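Local coordinates for protein 2-oxoglutarate-dependent dioxygenase tropC (Talaromyces stipitatus, PDB 6XJJ) that acts as a non-haem iron, 2-oxoglutarate-dependent dioxygenase in the biosynthesis of fungal tropolones, at residues L253-W264 against R301-Y312; I41-W49 against V62-C70. All blocks are in the same frame, centred on the assembly; numbering follows the deposited sequence.

Overall arrangement
Both interactions reach the same large mixed sheet of the dioxygenase fold, yet they serve different regions. Interaction 1 lies at the iron centre: H302 joins H243 and D245 on the metal, and R311 is predicted to bind 2-oxoglutarate. Interaction 2 lies away from these sites, in the N-terminal region, where edge strand 43-45 packs on helix 56-72. The centres of interaction 1 and interaction 2 are about 22 Å apart, and the nearest atoms of interaction 1 and interaction 2 are about 5 Å apart, without touching. Strand 75-79 lies between them: F75 packs edge-to-face on the H302 ring, while the next residue, F76, is touched by V44 and V66 of interaction 2.

Interaction 1. Residues L253-W264 against R301-Y312; sequences LQQKGTKGLEVW and RHRVYITGERRY. With FE (Fe (III) ion), chain B.
E262 and R303 both place CG between their own backbone N and carbonyl carbon (chi1 56° and 62°), which brings carboxylate and guanidinium together on one face of an antiparallel ladder. This ladder belongs to the double-stranded beta-helix (jelly-roll) fold of 2-oxoglutarate oxygenases, and H302 is the second histidine of its iron-binding facial triad. E262 and R303 form the hydrogen-bonded pair, tied by two backbone bonds, and E262 OE2 lies 3.0 Å from R303 NE in a salt bridge that meets the carboxylate from above its plane. The opposite face carries L261 against V304, with L261 CD1 3.9 Å from V304 CG2, and V263 beside H302; branched aliphatic residues suit this buried side.

At the ladder's far end the bend at chi3 (50°) folds R301 over W264. Its CZ stands 4.1 Å from the centroid of the five-membered ring in a cation-pi contact, while NE forms a salt bridge with D242. Toward the other end, G260 lays its CA across the centre of the Y305 ring, 3.7 Å from the centroid, a CH-pi contact; glycine suits the place because V304 CG1 crowds the CB position and the positive phi favours it.

Beyond G260 and Y305 the backbone pairing ends, and loops join this ladder to the large sheet. Residues 255-258 make a type II turn, with G257 at positive phi, and T258 OG1 donates to Q255 O. The extended Q255 side chain lies alongside Y312, OE1 accepting a hydrogen bond from Y312 N at 2.9 Å. R311, predicted to bind 2-oxoglutarate, starts strand 311-318; extended from CG to NE, it gives NH1 weakly to T258 OG1. H302 gives ND1 to the carbonyl of A300 and presents its ring edge to the metal, NE2 2.5 Å from the iron.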
loop_
_atom_site.group_PDB
_atom_site.type_symbol
_atom_site.label_atom_id
_atom_site.label_comp_id
_atom_site.label_asym_id
_atom_site.label_seq_id
_atom_site.Cartn_x
_atom_site.Cartn_y
_atom_site.Cartn_z
ATOM N N LEU A 253 -3.415 3.019 4.777
ATOM C CA LEU A 253 -3.979 3.851 5.832
ATOM C C LEU A 253 -5.480 3.954 5.610
ATOM O O LEU A 253 -5.919 4.555 4.623
ATOM C CB LEU A 253 -3.342 5.242 5.830
ATOM C CG LEU A 253 -3.932 6.275 6.798
ATOM C CD1 LEU A 253 -3.758 5.841 8.246
ATOM C CD2 LEU A 253 -3.314 7.644 6.565
ATOM N N GLN A 254 -6.263 3.383 6.519
ATOM C CA GLN A 254 -7.706 3.468 6.397
ATOM C C GLN A 254 -8.207 4.655 7.208
ATOM O O GLN A 254 -7.459 5.292 7.954
ATOM C CB GLN A 254 -8.383 2.190 6.878
ATOM C CG GLN A 254 -7.761 0.924 6.420
ATOM C CD GLN A 254 -8.634 -0.229 6.767
ATOM O OE1 GLN A 254 -9.794 -0.034 7.114
ATOM N NE2 GLN A 254 -8.032 -1.390 6.935
ATOM N N GLN A 255 -9.496 4.932 7.077
ATOM C CA GLN A 255 -10.093 6.106 7.688
ATOM C C GLN A 255 -10.958 5.669 8.865
ATOM O O GLN A 255 -11.748 4.728 8.740
ATOM C CB GLN A 255 -10.926 6.867 6.657
ATOM C CG GLN A 255 -11.097 8.337 6.943
ATOM C CD GLN A 255 -11.857 9.035 5.841
ATOM O OE1 GLN A 255 -12.312 8.398 4.888
ATOM N NE2 GLN A 255 -11.955 10.355 5.933
ATOM N N LYS A 256 -10.799 6.344 10.002
ATOM C CA LYS A 256 -11.618 6.059 11.176
ATOM C C LYS A 256 -13.098 6.195 10.850
ATOM O O LYS A 256 -13.554 7.253 10.400
ATOM C CB LYS A 256 -11.222 6.995 12.323
ATOM C CG LYS A 256 -12.127 6.980 13.559
ATOM C CD LYS A 256 -11.471 7.748 14.712
ATOM C CE LYS A 256 -12.467 8.203 15.774
ATOM N NZ LYS A 256 -13.281 7.101 16.352
ATOM N N GLY A 257 -13.842 5.115 11.071
ATOM C CA GLY A 257 -15.268 5.084 10.833
ATOM C C GLY A 257 -15.713 4.458 9.527
ATOM O O GLY A 257 -16.879 4.628 9.151
ATOM N N THR A 258 -14.833 3.746 8.823
ATOM C CA THR A 258 -15.181 3.091 7.573
ATOM C C THR A 258 -14.833 1.613 7.658
ATOM O O THR A 258 -14.044 1.185 8.505
ATOM C CB THR A 258 -14.436 3.696 6.375
ATOM O OG1 THR A 258 -13.033 3.427 6.497
ATOM C CG2 THR A 258 -14.646 5.191 6.320
ATOM N N LYS A 259 -15.421 0.836 6.757
ATOM C CA LYS A 259 -15.016 -0.550 6.582
ATOM C C LYS A 259 -15.177 -0.899 5.108
ATOM O O LYS A 259 -15.548 -0.054 4.286
ATOM C CB LYS A 259 -15.809 -1.497 7.499
ATOM C CG LYS A 259 -17.292 -1.650 7.178
ATOM C CD LYS A 259 -18.007 -2.487 8.235
ATOM C CE LYS A 259 -19.398 -2.895 7.786
ATOM N NZ LYS A 259 -20.182 -1.762 7.203
ATOM N N GLY A 260 -14.869 -2.148 4.774
ATOM C CA GLY A 260 -14.953 -2.595 3.399
ATOM C C GLY A 260 -13.859 -3.572 3.032
ATOM O O GLY A 260 -14.083 -4.491 2.243
ATOM N N LEU A 261 -12.674 -3.394 3.608
ATOM C CA LEU A 261 -11.545 -4.244 3.263
ATOM C C LEU A 261 -11.705 -5.625 3.892
ATOM O O LEU A 261 -11.921 -5.749 5.102
ATOM C CB LEU A 261 -10.242 -3.601 3.729
ATOM C CG LEU A 261 -8.944 -4.356 3.423
ATOM C CD1 LEU A 261 -8.719 -4.432 1.922
ATOM C CD2 LEU A 261 -7.757 -3.699 4.113
ATOM N N GLU A 262 -11.592 -6.665 3.065
ATOM C CA GLU A 262 -11.667 -8.039 3.537
ATOM C C GLU A 262 -10.675 -8.902 2.766
ATOM O O GLU A 262 -10.298 -8.597 1.632
ATOM C CB GLU A 262 -13.096 -8.594 3.419
ATOM C CG GLU A 262 -13.704 -8.537 2.024
ATOM C CD GLU A 262 -15.158 -8.980 2.014
ATOM O OE1 GLU A 262 -15.593 -9.611 3.002
ATOM O OE2 GLU A 262 -15.863 -8.705 1.023
ATOM N N VAL A 263 -10.269 -9.999 3.404
ATOM C CA VAL A 263 -9.132 -10.810 2.979
ATOM C C VAL A 263 -9.574 -12.266 2.918
ATOM O O VAL A 263 -10.241 -12.755 3.835
ATOM C CB VAL A 263 -7.934 -10.646 3.943
ATOM C CG1 VAL A 263 -6.799 -11.616 3.613
ATOM C CG2 VAL A 263 -7.415 -9.204 3.926
ATOM N N TRP A 264 -9.187 -12.959 1.850
ATOM C CA TRP A 264 -9.567 -14.354 1.674
ATOM C C TRP A 264 -8.584 -15.262 2.406
ATOM O O TRP A 264 -7.376 -15.208 2.158
ATOM C CB TRP A 264 -9.612 -14.716 0.187
ATOM C CG TRP A 264 -9.900 -16.181 -0.058
ATOM C CD1 TRP A 264 -8.992 -17.152 -0.382
ATOM C CD2 TRP A 264 -11.176 -16.836 0.002
ATOM N NE1 TRP A 264 -9.620 -18.362 -0.528
ATOM C CE2 TRP A 264 -10.961 -18.197 -0.298
ATOM C CE3 TRP A 264 -12.478 -16.405 0.277
ATOM C CZ2 TRP A 264 -11.996 -19.129 -0.326
ATOM C CZ3 TRP A 264 -13.504 -17.335 0.247
ATOM C CH2 TRP A 264 -13.257 -18.680 -0.052
ATOM N N ARG A 301 -5.462 -12.926 -1.483
ATOM C CA ARG A 301 -6.525 -12.195 -2.157
ATOM C C ARG A 301 -7.256 -11.273 -1.186
ATOM O O ARG A 301 -7.409 -11.579 0.000
ATOM C CB ARG A 301 -7.481 -13.202 -2.805
ATOM C CG ARG A 301 -6.922 -13.775 -4.112
ATOM C CD ARG A 301 -7.582 -15.059 -4.602
ATOM N NE ARG A 301 -9.043 -15.019 -4.664
ATOM C CZ ARG A 301 -9.855 -15.878 -4.043
ATOM N NH1 ARG A 301 -9.369 -16.890 -3.341
ATOM N NH2 ARG A 301 -11.166 -15.750 -4.156
ATOM N N HIS A 302 -7.672 -10.114 -1.694
ATOM C CA HIS A 302 -8.394 -9.140 -0.892
ATOM C C HIS A 302 -9.174 -8.226 -1.823
ATOM O O HIS A 302 -8.923 -8.178 -3.032
ATOM C CB HIS A 302 -7.452 -8.326 0.011
ATOM C CG HIS A 302 -6.371 -7.591 -0.724
ATOM N ND1 HIS A 302 -5.218 -8.208 -1.163
ATOM C CD2 HIS A 302 -6.262 -6.290 -1.091
ATOM C CE1 HIS A 302 -4.447 -7.320 -1.768
ATOM N NE2 HIS A 302 -5.059 -6.148 -1.741
ATOM N N ARG A 303 -10.127 -7.502 -1.238
ATOM C CA ARG A 303 -11.036 -6.644 -1.990
ATOM C C ARG A 303 -11.667 -5.659 -1.014
ATOM O O ARG A 303 -11.471 -5.745 0.202
ATOM C CB ARG A 303 -12.098 -7.477 -2.706
ATOM C CG ARG A 303 -12.975 -8.259 -1.749
ATOM C CD ARG A 303 -13.963 -9.118 -2.477
ATOM N NE ARG A 303 -14.854 -9.817 -1.557
ATOM C CZ ARG A 303 -15.758 -10.713 -1.934
ATOM N NH1 ARG A 303 -15.884 -11.023 -3.217
ATOM N NH2 ARG A 303 -16.525 -11.307 -1.031
ATOM N N VAL A 304 -12.446 -4.726 -1.559
ATOM C CA VAL A 304 -13.136 -3.715 -0.766
ATOM C C VAL A 304 -14.561 -3.646 -1.293
ATOM O O VAL A 304 -14.784 -3.200 -2.426
ATOM C CB VAL A 304 -12.456 -2.339 -0.853
ATOM C CG1 VAL A 304 -13.151 -1.333 0.060
ATOM C CG2 VAL A 304 -10.979 -2.441 -0.524
ATOM N N TYR A 305 -15.526 -4.084 -0.486
ATOM C CA TYR A 305 -16.917 -3.978 -0.900
ATOM C C TYR A 305 -17.450 -2.567 -0.663
ATOM O O TYR A 305 -16.850 -1.755 0.044
ATOM C CB TYR A 305 -17.794 -5.003 -0.177
ATOM C CG TYR A 305 -17.788 -4.932 1.335
ATOM C CD1 TYR A 305 -18.582 -4.017 2.015
ATOM C CD2 TYR A 305 -17.032 -5.824 2.084
ATOM C CE1 TYR A 305 -18.588 -3.965 3.404
ATOM C CE2 TYR A 305 -17.036 -5.785 3.467
ATOM C CZ TYR A 305 -17.817 -4.854 4.124
ATOM O OH TYR A 305 -17.822 -4.810 5.504
ATOM N N ILE A 306 -18.587 -2.279 -1.283
ATOM C CA ILE A 306 -19.164 -0.941 -1.254
ATOM C C ILE A 306 -19.995 -0.795 0.012
ATOM O O ILE A 306 -20.636 -1.749 0.466
ATOM C CB ILE A 306 -20.009 -0.680 -2.515
ATOM C CG1 ILE A 306 -19.136 -0.822 -3.767
ATOM C CG2 ILE A 306 -20.619 0.725 -2.463
ATOM C CD1 ILE A 306 -19.903 -0.827 -5.064
ATOM N N THR A 307 -19.973 0.400 0.593
ATOM C CA THR A 307 -20.717 0.700 1.807
ATOM C C THR A 307 -21.463 2.012 1.615
ATOM O O THR A 307 -21.353 2.675 0.579
ATOM C CB THR A 307 -19.799 0.801 3.034
ATOM O OG1 THR A 307 -18.840 1.848 2.833
ATOM C CG2 THR A 307 -19.074 -0.512 3.289
ATOM N N GLY A 308 -22.226 2.390 2.638
ATOM C CA GLY A 308 -22.927 3.656 2.626
ATOM C C GLY A 308 -22.103 4.837 3.072
ATOM O O GLY A 308 -22.500 5.981 2.829
ATOM N N GLU A 309 -20.961 4.590 3.709
ATOM C CA GLU A 309 -20.114 5.654 4.219
ATOM C C GLU A 309 -19.078 6.026 3.168
ATOM O O GLU A 309 -18.575 5.163 2.442
ATOM C CB GLU A 309 -19.419 5.208 5.507
ATOM C CG GLU A 309 -20.379 4.734 6.588
ATOM C CD GLU A 309 -21.463 5.750 6.891
ATOM O OE1 GLU A 309 -21.156 6.962 6.900
ATOM O OE2 GLU A 309 -22.626 5.339 7.109
ATOM N N ARG A 310 -18.775 7.317 3.075
ATOM C CA ARG A 310 -17.694 7.749 2.204
ATOM C C ARG A 310 -16.371 7.281 2.789
ATOM O O ARG A 310 -16.155 7.341 4.004
ATOM C CB ARG A 310 -17.706 9.268 2.036
ATOM C CG ARG A 310 -16.735 9.791 0.989
ATOM C CD ARG A 310 -16.846 11.311 0.835
ATOM N NE ARG A 310 -18.179 11.714 0.384
ATOM C CZ ARG A 310 -18.604 11.630 -0.875
ATOM N NH1 ARG A 310 -17.813 11.137 -1.812
ATOM N NH2 ARG A 310 -19.831 12.018 -1.201
ATOM N N ARG A 311 -15.491 6.788 1.920
ATOM C CA ARG A 311 -14.261 6.130 2.340
ATOM C C ARG A 311 -13.075 6.676 1.559
ATOM O O ARG A 311 -13.110 6.756 0.324
ATOM C CB ARG A 311 -14.361 4.605 2.166
ATOM C CG ARG A 311 -13.072 3.826 2.472
ATOM C CD ARG A 311 -13.279 2.316 2.342
ATOM N NE ARG A 311 -12.024 1.568 2.226
ATOM C CZ ARG A 311 -11.268 1.149 3.238
ATOM N NH1 ARG A 311 -11.610 1.389 4.499
ATOM N NH2 ARG A 311 -10.153 0.478 2.974
ATOM N N TYR A 312 -12.038 7.056 2.299
ATOM C CA TYR A 312 -10.727 7.392 1.769
ATOM C C TYR A 312 -9.712 6.382 2.283
ATOM O O TYR A 312 -9.898 5.768 3.339
ATOM C CB TYR A 312 -10.321 8.802 2.195
ATOM C CG TYR A 312 -11.187 9.885 1.602
ATOM C CD1 TYR A 312 -11.258 10.078 0.231
ATOM C CD2 TYR A 312 -11.990 10.672 2.414
ATOM C CE1 TYR A 312 -12.059 11.064 -0.310
ATOM C CE2 TYR A 312 -12.801 11.651 1.881
ATOM C CZ TYR A 312 -12.836 11.840 0.520
ATOM O OH TYR A 312 -13.645 12.817 -0.013
HETATM FE FE FE B . -4.564 -4.070 -3.047
#

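Interaction 2. Residues I41-W49 against V62-C70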
loop_
_atom_site.group_PDB
_atom_site.type_symbol
_atom_site.label_atom_id
_atom_site.label_comp_id
_atom_site.label_asym_id
_atom_site.label_seq_id
_atom_site.Cartn_x
_atom_site.Cartn_y
_atom_site.Cartn_z
ATOM N N ILE A 41 -7.610 -10.822 11.694
ATOM C CA ILE A 41 -6.295 -10.290 11.310
ATOM C C ILE A 41 -5.583 -9.772 12.557
ATOM O O ILE A 41 -6.163 -8.964 13.306
ATOM C CB ILE A 41 -6.458 -9.183 10.272
ATOM C CG1 ILE A 41 -7.107 -9.737 8.999
ATOM C CG2 ILE A 41 -5.117 -8.534 9.953
ATOM C CD1 ILE A 41 -6.281 -10.807 8.264
ATOM N N PRO A 42 -4.351 -10.190 12.827
ATOM C CA PRO A 42 -3.680 -9.771 14.061
ATOM C C PRO A 42 -3.117 -8.359 13.967
ATOM O O PRO A 42 -2.976 -7.775 12.891
ATOM C CB PRO A 42 -2.553 -10.798 14.220
ATOM C CG PRO A 42 -2.248 -11.239 12.844
ATOM C CD PRO A 42 -3.542 -11.167 12.071
ATOM N N THR A 43 -2.798 -7.824 15.145
ATOM C CA THR A 43 -2.107 -6.550 15.303
ATOM C C THR A 43 -0.718 -6.813 15.865
ATOM O O THR A 43 -0.577 -7.554 16.841
ATOM C CB THR A 43 -2.866 -5.621 16.252
ATOM O OG1 THR A 43 -4.160 -5.320 15.715
ATOM C CG2 THR A 43 -2.089 -4.329 16.475
ATOM N N VAL A 44 0.295 -6.189 15.269
ATOM C CA VAL A 44 1.676 -6.342 15.712
ATOM C C VAL A 44 2.236 -4.970 16.046
ATOM O O VAL A 44 2.176 -4.046 15.226
ATOM C CB VAL A 44 2.551 -7.027 14.651
ATOM C CG1 VAL A 44 3.971 -7.196 15.173
ATOM C CG2 VAL A 44 1.960 -8.357 14.266
ATOM N N ASP A 45 2.796 -4.849 17.242
ATOM C CA ASP A 45 3.421 -3.623 17.708
ATOM C C ASP A 45 4.925 -3.736 17.481
ATOM O O ASP A 45 5.578 -4.621 18.046
ATOM C CB ASP A 45 3.094 -3.401 19.185
ATOM C CG ASP A 45 3.698 -2.120 19.740
ATOM O OD1 ASP A 45 4.428 -1.433 18.995
ATOM O OD2 ASP A 45 3.438 -1.797 20.924
ATOM N N ILE A 46 5.475 -2.852 16.646
ATOM C CA ILE A 46 6.900 -2.876 16.337
ATOM C C ILE A 46 7.714 -1.929 17.223
ATOM O O ILE A 46 8.910 -1.752 16.978
ATOM C CB ILE A 46 7.147 -2.566 14.851
ATOM C CG1 ILE A 46 6.711 -1.136 14.507
ATOM C CG2 ILE A 46 6.386 -3.565 13.979
ATOM C CD1 ILE A 46 7.199 -0.649 13.144
ATOM N N SER A 47 7.097 -1.316 18.239
ATOM C CA SER A 47 7.806 -0.388 19.119
ATOM C C SER A 47 9.189 -0.900 19.488
ATOM O O SER A 47 10.176 -0.162 19.410
ATOM C CB SER A 47 6.984 -0.150 20.386
ATOM O OG SER A 47 5.770 0.517 20.089
ATOM N N ALA A 48 9.282 -2.175 19.873
ATOM C CA ALA A 48 10.546 -2.698 20.373
ATOM C C ALA A 48 11.614 -2.691 19.286
ATOM O O ALA A 48 12.776 -2.361 19.553
ATOM C CB ALA A 48 10.345 -4.104 20.930
ATOM N N TRP A 49 11.242 -3.033 18.054
ATOM C CA TRP A 49 12.246 -3.145 17.003
ATOM C C TRP A 49 12.809 -1.772 16.644
ATOM O O TRP A 49 13.997 -1.650 16.321
ATOM C CB TRP A 49 11.631 -3.828 15.778
ATOM C CG TRP A 49 12.629 -4.505 14.870
ATOM C CD1 TRP A 49 13.065 -5.810 14.960
ATOM C CD2 TRP A 49 13.308 -3.939 13.745
ATOM N NE1 TRP A 49 13.974 -6.083 13.959
ATOM C CE2 TRP A 49 14.141 -4.953 13.202
ATOM C CE3 TRP A 49 13.297 -2.683 13.142
ATOM C CZ2 TRP A 49 14.950 -4.738 12.090
ATOM C CZ3 TRP A 49 14.109 -2.469 12.031
ATOM C CH2 TRP A 49 14.922 -3.490 11.521
ATOM N N VAL A 62 8.876 -9.202 18.151
ATOM C CA VAL A 62 8.323 -8.499 16.996
ATOM C C VAL A 62 8.530 -9.320 15.727
ATOM O O VAL A 62 7.613 -9.469 14.911
ATOM C CB VAL A 62 8.943 -7.092 16.883
ATOM C CG1 VAL A 62 8.515 -6.406 15.599
ATOM C CG2 VAL A 62 8.520 -6.239 18.067
ATOM N N VAL A 63 9.729 -9.880 15.547
ATOM C CA VAL A 63 10.002 -10.715 14.379
ATOM C C VAL A 63 9.068 -11.920 14.351
ATOM O O VAL A 63 8.558 -12.305 13.291
ATOM C CB VAL A 63 11.482 -11.144 14.378
ATOM C CG1 VAL A 63 11.775 -12.114 13.240
ATOM C CG2 VAL A 63 12.359 -9.934 14.265
ATOM N N GLU A 64 8.837 -12.543 15.510
ATOM C CA GLU A 64 7.923 -13.684 15.581
ATOM C C GLU A 64 6.515 -13.309 15.133
ATOM O O GLU A 64 5.928 -13.980 14.277
ATOM C CB GLU A 64 7.889 -14.245 17.002
ATOM C CG GLU A 64 9.137 -14.997 17.438
ATOM C CD GLU A 64 9.425 -16.209 16.575
ATOM O OE1 GLU A 64 8.468 -16.834 16.068
ATOM O OE2 GLU A 64 10.604 -16.577 16.440
ATOM N N GLU A 65 5.946 -12.253 15.716
ATOM C CA GLU A 65 4.575 -11.876 15.386
ATOM C C GLU A 65 4.431 -11.511 13.910
ATOM O O GLU A 65 3.412 -11.832 13.285
ATOM C CB GLU A 65 4.129 -10.728 16.293
ATOM C CG GLU A 65 3.932 -11.157 17.743
ATOM C CD GLU A 65 3.647 -9.992 18.667
ATOM O OE1 GLU A 65 3.724 -8.830 18.213
ATOM O OE2 GLU A 65 3.365 -10.229 19.858
ATOM N N VAL A 66 5.442 -10.863 13.326
ATOM C CA VAL A 66 5.358 -10.452 11.925
ATOM C C VAL A 66 5.464 -11.659 11.000
ATOM O O VAL A 66 4.545 -11.943 10.221
ATOM C CB VAL A 66 6.441 -9.407 11.605
ATOM C CG1 VAL A 66 6.444 -9.073 10.119
ATOM C CG2 VAL A 66 6.215 -8.151 12.430
ATOM N N ARG A 67 6.599 -12.370 11.055
ATOM C CA ARG A 67 6.799 -13.539 10.200
ATOM C C ARG A 67 5.569 -14.433 10.231
ATOM O O ARG A 67 5.189 -15.023 9.213
ATOM C CB ARG A 67 8.025 -14.341 10.669
ATOM C CG ARG A 67 7.694 -15.198 11.884
ATOM C CD ARG A 67 8.835 -15.880 12.637
ATOM N NE ARG A 67 9.638 -16.805 11.849
ATOM C CZ ARG A 67 10.468 -17.698 12.380
ATOM N NH1 ARG A 67 10.537 -17.840 13.696
ATOM N NH2 ARG A 67 11.183 -18.498 11.604
ATOM N N SER A 68 4.919 -14.516 11.395
ATOM C CA SER A 68 3.809 -15.430 11.614
ATOM C C SER A 68 2.521 -14.918 10.976
ATOM O O SER A 68 1.799 -15.684 10.333
ATOM C CB SER A 68 3.628 -15.647 13.119
ATOM O OG SER A 68 2.515 -16.471 13.402
ATOM N N ALA A 69 2.214 -13.631 11.135
ATOM C CA ALA A 69 1.041 -13.076 10.472
ATOM C C ALA A 69 1.198 -13.128 8.958
ATOM O O ALA A 69 0.235 -13.409 8.233
ATOM C CB ALA A 69 0.800 -11.639 10.932
ATOM N N CYS A 70 2.412 -12.865 8.463
ATOM C CA CYS A 70 2.652 -12.898 7.027
ATOM C C CYS A 70 2.669 -14.313 6.485
ATOM O O CYS A 70 2.427 -14.513 5.289
ATOM C CB CYS A 70 3.973 -12.209 6.700
ATOM S SG CYS A 70 3.973 -10.462 7.142
#
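V44 projects from strand 43-45 into a shallow hollow on residues 62-70 of helix 56-72, lined by V62, E65 and V66, the central fit of a beta-alpha-beta unit. Strand 43-45 leads through helix 56-72 to the adjacent parallel strand 75-79, so the helix covers the outer edge of the large sheet. Strand and helix run nearly antiparallel, at 152°, with axes 8.4 Å apart at closest.

Both branches of V44 rest on E65, V44 CG2 lying 3.8 Å from E65 CB, but only CG1, anti to the backbone N (chi1 -178°), also reaches V66, with V44 CG1 3.7 Å from V66 CG2. A beta-branched residue suits this spot because its two methyls straddle E65 CB. The E65 side chain slides past V44 in the opposite direction, so that CB packs on the valine methyls and E65 OE1 comes 3.5 Å from V44 CG1.

The complementary bump comes from the helix. V62 fits a notch where the chain turns from strand into the short helix 47-50: CG1 touches I46 CG2 at 3.9 Å and also W49 CB, whereas CG2 meets A48 CB and lies 3.4 Å from D45 O. The small methyl of A48 leaves room for this valine. At the other end the puckered ring of P42 turns CG into the low place left by alanine, P42 CG 3.6 Å from A69 CB.

W49 sends its indole on past V63 to pack against T191, R194 and I195 of helix 171-204. An Asx turn lies at the bend beside the notch: D45 OD1 takes both donors of S47, the hydroxyl OG on its syn lone pair and the backbone N at 2.8 Å from above the carboxylate plane.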